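Side-chain contacts in probable L,D-transpeptidase 3 (Mycobacterium tuberculosis, PDB 6D4K), which is a probable L,D-transpeptidase of the cell wall that may tether proteins to peptidoglycan and is acylated by the beta-lactam faropenem: residues V208-S212 / R213-V217; E101-G105 / S106-D110. One frame throughout, in Å; residues are numbered along the deposited sequence.

Contact 1 of 2, residues V208-S212 / R213-V217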
loop_
_atom_site.group_PDB
_atom_site.type_symbol
_atom_site.label_atom_id
_atom_site.label_comp_id
_atom_site.label_asym_id
_atom_site.label_seq_id
_atom_site.Cartn_x
_atom_site.Cartn_y
_atom_site.Cartn_z
ATOM N N VAL A 208 -5.921 1.066 5.353
ATOM C CA VAL A 208 -4.832 1.422 4.449
ATOM C C VAL A 208 -4.877 0.410 3.308
ATOM O O VAL A 208 -4.531 -0.760 3.499
ATOM C CB VAL A 208 -3.475 1.387 5.172
ATOM C CG1 VAL A 208 -2.359 1.800 4.236
ATOM C CG2 VAL A 208 -3.499 2.265 6.422
ATOM N N ARG A 209 -5.338 0.836 2.129
ATOM C CA ARG A 209 -5.503 -0.084 1.008
ATOM C C ARG A 209 -4.159 -0.283 0.309
ATOM O O ARG A 209 -3.458 0.688 0.003
ATOM C CB ARG A 209 -6.500 0.481 0.003
ATOM C CG ARG A 209 -6.705 -0.430 -1.191
ATOM C CD ARG A 209 -7.400 0.287 -2.340
ATOM N NE ARG A 209 -8.764 0.664 -2.003
ATOM C CZ ARG A 209 -9.839 -0.036 -2.352
ATOM N NH1 ARG A 209 -9.711 -1.158 -3.048
ATOM N NH2 ARG A 209 -11.046 0.387 -2.002
ATOM N N ILE A 210 -3.797 -1.538 0.047
ATOM C CA ILE A 210 -2.524 -1.847 -0.596
ATOM C C ILE A 210 -2.664 -2.615 -1.904
ATOM O O ILE A 210 -1.658 -2.804 -2.601
ATOM C CB ILE A 210 -1.521 -2.548 0.352
ATOM C CG1 ILE A 210 -2.062 -3.898 0.824
ATOM C CG2 ILE A 210 -1.183 -1.658 1.532
ATOM C CD1 ILE A 210 -1.079 -4.685 1.680
ATOM N N THR A 211 -3.860 -3.070 -2.273
ATOM C CA THR A 211 -4.066 -3.609 -3.609
ATOM C C THR A 211 -5.405 -3.134 -4.146
ATOM O O THR A 211 -6.325 -2.833 -3.384
ATOM C CB THR A 211 -4.029 -5.148 -3.677
ATOM O OG1 THR A 211 -5.223 -5.695 -3.100
ATOM C CG2 THR A 211 -2.784 -5.732 -2.989
ATOM N N SER A 212 -5.499 -3.071 -5.476
ATOM C CA SER A 212 -6.751 -2.669 -6.106
ATOM C C SER A 212 -7.868 -3.670 -5.833
ATOM O O SER A 212 -9.042 -3.286 -5.791
ATOM C CB SER A 212 -6.551 -2.479 -7.610
ATOM O OG SER A 212 -5.770 -3.526 -8.163
ATOM N N ARG A 213 -7.530 -4.946 -5.630
ATOM C CA ARG A 213 -8.543 -5.969 -5.388
ATOM C C ARG A 213 -9.114 -5.950 -3.975
ATOM O O ARG A 213 -10.104 -6.645 -3.724
ATOM C CB ARG A 213 -8.017 -7.357 -5.764
ATOM C CG ARG A 213 -7.408 -7.377 -7.152
ATOM C CD ARG A 213 -6.318 -8.429 -7.332
ATOM N NE ARG A 213 -5.092 -8.221 -6.553
ATOM C CZ ARG A 213 -4.312 -7.143 -6.566
ATOM N NH1 ARG A 213 -4.610 -6.066 -7.291
ATOM N NH2 ARG A 213 -3.207 -7.152 -5.828
ATOM N N GLY A 214 -8.531 -5.187 -3.053
ATOM C CA GLY A 214 -9.162 -5.003 -1.760
ATOM C C GLY A 214 -8.391 -5.520 -0.561
ATOM O O GLY A 214 -8.987 -5.858 0.466
ATOM N N LEU A 215 -7.070 -5.589 -0.672
ATOM C CA LEU A 215 -6.217 -5.958 0.446
ATOM C C LEU A 215 -5.895 -4.710 1.259
ATOM O O LEU A 215 -5.565 -3.663 0.695
ATOM C CB LEU A 215 -4.919 -6.551 -0.101
ATOM C CG LEU A 215 -3.984 -7.197 0.906
ATOM C CD1 LEU A 215 -4.711 -8.364 1.492
ATOM C CD2 LEU A 215 -2.686 -7.638 0.253
ATOM N N TYR A 216 -5.985 -4.821 2.587
ATOM C CA TYR A 216 -5.781 -3.680 3.472
ATOM C C TYR A 216 -4.898 -4.058 4.652
ATOM O O TYR A 216 -4.856 -5.220 5.073
ATOM C CB TYR A 216 -7.102 -3.187 4.079
ATOM C CG TYR A 216 -8.060 -2.544 3.110
ATOM C CD1 TYR A 216 -8.894 -3.317 2.301
ATOM C CD2 TYR A 216 -8.180 -1.165 3.041
ATOM C CE1 TYR A 216 -9.787 -2.722 1.421
ATOM C CE2 TYR A 216 -9.072 -0.566 2.172
ATOM C CZ TYR A 216 -9.873 -1.345 1.364
ATOM O OH TYR A 216 -10.757 -0.737 0.493
ATOM N N VAL A 217 -4.190 -3.057 5.177
ATOM C CA VAL A 217 -3.764 -3.034 6.573
ATOM C C VAL A 217 -4.840 -2.274 7.332
ATOM O O VAL A 217 -5.227 -1.172 6.924
ATOM C CB VAL A 217 -2.407 -2.321 6.727
ATOM C CG1 VAL A 217 -1.971 -2.344 8.180
ATOM C CG2 VAL A 217 -1.342 -2.951 5.839
HETATM O O HOH W 1 -3.090 -3.761 -6.923
#
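The carbonyl oxygen of L215 draws two amide groups from the far side of this hairpin loop: I210 N donates to L215 O over 2.8 Å in an almost straight bond (178° at the hydrogen), and T211 N adds a weak, longer one. A second grip lies closer to the tip, where T211 OG1 accepts from L215 N at 3.1 Å and weakly from G214 N. With chi1 at 73°, OG1 sits between T211's own N and carbonyl carbon and faces the returning chain. T211 to G214 form a type I turn closed by G214 N to T211 O, the donor standing well above the carbonyl plane; G214, the turn's last residue, has a positive phi, and at its backbone angles a CB would jam against the preceding carbonyl oxygen. R213 bends at chi3 and folds back over the turn, laying one guanidinium face over T211 CB, and a water in the plane of that group accepts from both R213 NH1 and S212 N. I210 CD1 meets L215 CD2 at 3.7 Å. On the side of the sheet that carries R209 and Y216, the arginine chain runs over one face of the phenol ring, with R209 CB 3.5 Å from Y216 CE2. Y216 OH lies over one face of the R209 guanidinium, whose plane is turned 55° from the ring. R209 NH2 comes within 2.8 Å of Y216 OH, but the angle is too poor for a hydrogen bond. V208 and V217 pair on the other side, packed against Y247 of helix 241-250. Y216 also lies beside the predicted catalytic H218 and C236, the residue to which faropenem becomes attached. Side-chain and backbone bonds thus fix the loop's course, while a cationic group lies against the phenol oxygen and would probably polarise it.

Contact 2 of 2, residues E101-G105 / S106-D110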
loop_
_atom_site.group_PDB
_atom_site.type_symbol
_atom_site.label_atom_id
_atom_site.label_comp_id
_atom_site.label_asym_id
_atom_site.label_seq_id
_atom_site.Cartn_x
_atom_site.Cartn_y
_atom_site.Cartn_z
ATOM N N GLU A 101 12.780 15.262 -9.544
ATOM C CA GLU A 101 12.443 15.819 -10.843
ATOM C C GLU A 101 11.956 14.706 -11.753
ATOM O O GLU A 101 12.493 13.596 -11.749
ATOM C CB GLU A 101 13.644 16.518 -11.471
ATOM C CG GLU A 101 14.209 17.619 -10.605
ATOM C CD GLU A 101 15.267 18.423 -11.325
ATOM O OE1 GLU A 101 14.970 18.929 -12.428
ATOM O OE2 GLU A 101 16.394 18.541 -10.797
ATOM N N LEU A 102 10.940 15.008 -12.545
ATOM C CA LEU A 102 10.285 13.992 -13.344
ATOM C C LEU A 102 10.061 14.530 -14.748
ATOM O O LEU A 102 9.518 15.627 -14.919
ATOM C CB LEU A 102 8.959 13.619 -12.675
ATOM C CG LEU A 102 8.164 12.460 -13.227
ATOM C CD1 LEU A 102 8.976 11.177 -13.181
ATOM C CD2 LEU A 102 6.925 12.308 -12.396
ATOM N N SER A 103 10.495 13.774 -15.751
ATOM C CA SER A 103 10.109 14.023 -17.134
ATOM C C SER A 103 9.365 12.800 -17.644
ATOM O O SER A 103 9.795 11.663 -17.421
ATOM C CB SER A 103 11.325 14.333 -18.016
ATOM O OG SER A 103 11.876 15.601 -17.690
ATOM N N VAL A 104 8.239 13.033 -18.308
ATOM C CA VAL A 104 7.450 11.982 -18.930
ATOM C C VAL A 104 7.180 12.467 -20.345
ATOM O O VAL A 104 6.383 13.391 -20.541
ATOM C CB VAL A 104 6.140 11.723 -18.165
ATOM C CG1 VAL A 104 5.288 10.681 -18.873
ATOM C CG2 VAL A 104 6.431 11.308 -16.711
ATOM N N GLY A 105 7.876 11.888 -21.321
ATOM C CA GLY A 105 7.732 12.311 -22.705
ATOM C C GLY A 105 7.770 13.815 -22.925
ATOM O O GLY A 105 6.811 14.400 -23.443
ATOM N N SER A 106 8.869 14.444 -22.506
ATOM C CA SER A 106 9.105 15.883 -22.639
ATOM C C SER A 106 8.296 16.730 -21.658
ATOM O O SER A 106 8.618 17.905 -21.457
ATOM C CB SER A 106 8.921 16.379 -24.079
ATOM O OG SER A 106 7.565 16.703 -24.337
ATOM N N LEU A 107 7.252 16.165 -21.042
ATOM C CA LEU A 107 6.533 16.885 -19.996
ATOM C C LEU A 107 7.370 16.872 -18.725
ATOM O O LEU A 107 7.623 15.810 -18.149
ATOM C CB LEU A 107 5.166 16.258 -19.732
ATOM C CG LEU A 107 4.454 16.659 -18.435
ATOM C CD1 LEU A 107 4.354 18.182 -18.278
ATOM C CD2 LEU A 107 3.073 16.013 -18.333
ATOM N N SER A 108 7.800 18.051 -18.293
ATOM C CA SER A 108 8.648 18.194 -17.119
ATOM C C SER A 108 7.799 18.519 -15.900
ATOM O O SER A 108 6.889 19.350 -15.965
ATOM C CB SER A 108 9.688 19.295 -17.334
ATOM O OG SER A 108 10.548 18.966 -18.412
ATOM N N SER A 109 8.106 17.856 -14.790
ATOM C CA SER A 109 7.363 18.020 -13.554
ATOM C C SER A 109 8.306 17.752 -12.392
ATOM O O SER A 109 9.492 17.445 -12.572
ATOM C CB SER A 109 6.167 17.063 -13.509
ATOM O OG SER A 109 5.213 17.472 -12.545
ATOM N N ASP A 110 7.769 17.870 -11.191
ATOM C CA ASP A 110 8.498 17.451 -10.007
ATOM C C ASP A 110 7.498 17.124 -8.918
ATOM O O ASP A 110 6.335 17.521 -8.973
ATOM C CB ASP A 110 9.529 18.495 -9.539
ATOM C CG ASP A 110 8.900 19.826 -9.112
ATOM O OD1 ASP A 110 7.835 19.843 -8.456
ATOM O OD2 ASP A 110 9.500 20.877 -9.424
#
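This is a tight two-residue beta hairpin at the surface, joining strands 99-104 and 107-113 of the Ig-like N-terminal region, and it is held chiefly by the backbone. V104 to L107 make a type I' turn, with G105 and S106 both at positive phi. V104 N gives a bond to L107 O at 2.8 Å, and L107 N returns one to V104 O. Two residues further along, the L102 and S109 pair repeats the exchange; S109 N reaches L102 O at 2.6 Å. S103 CA adds a CA-H...O contact to L107 O at 3.2 Å. At the turn itself, S106 folds its hydroxyl back onto the preceding peptide: chi1 of 87° brings OG to 2.6 Å from G105 O, to which it donates. Side chains add little across the strands. S103 OG and S108 OG stand on the same side of the sheet, 3.7 Å apart, both anti to their own carbonyl carbon. L107 CB rests 3.2 Å from V104 O, and D110 CB approaches E101 CA. On the side bearing L102 and V104, the hairpin faces strand 45-49, where L102 packs on V45 and V104 on V45 and V47. Strand 68-71 flanks 99-104 through backbone bonds of E101 with T71 and S103 with K69. Beyond 107-113, R35 bonds to S108 O, and D110 pairs through its backbone with G36.

Both contacts are reversals between antiparallel strands, yet they hold different elements in different parts of the chain, their centres about 29 Å apart and their nearest atoms about 20 Å. Contact 1 is partly buried in the catalytic domain, its centre about 6 Å from the centre of the chain, and its longer connection also uses a threonine hydroxyl and a water held by R213; its Y216 lies beside the predicted active-site residues. Contact 2, a surface hairpin with its centre about 24 Å from the centre of the chain, closes with a two-residue type I' turn and relies on regular strand pairing; L102 and V104 face strand 45-49, while E101, S103, S108 and D110 lie on the other face.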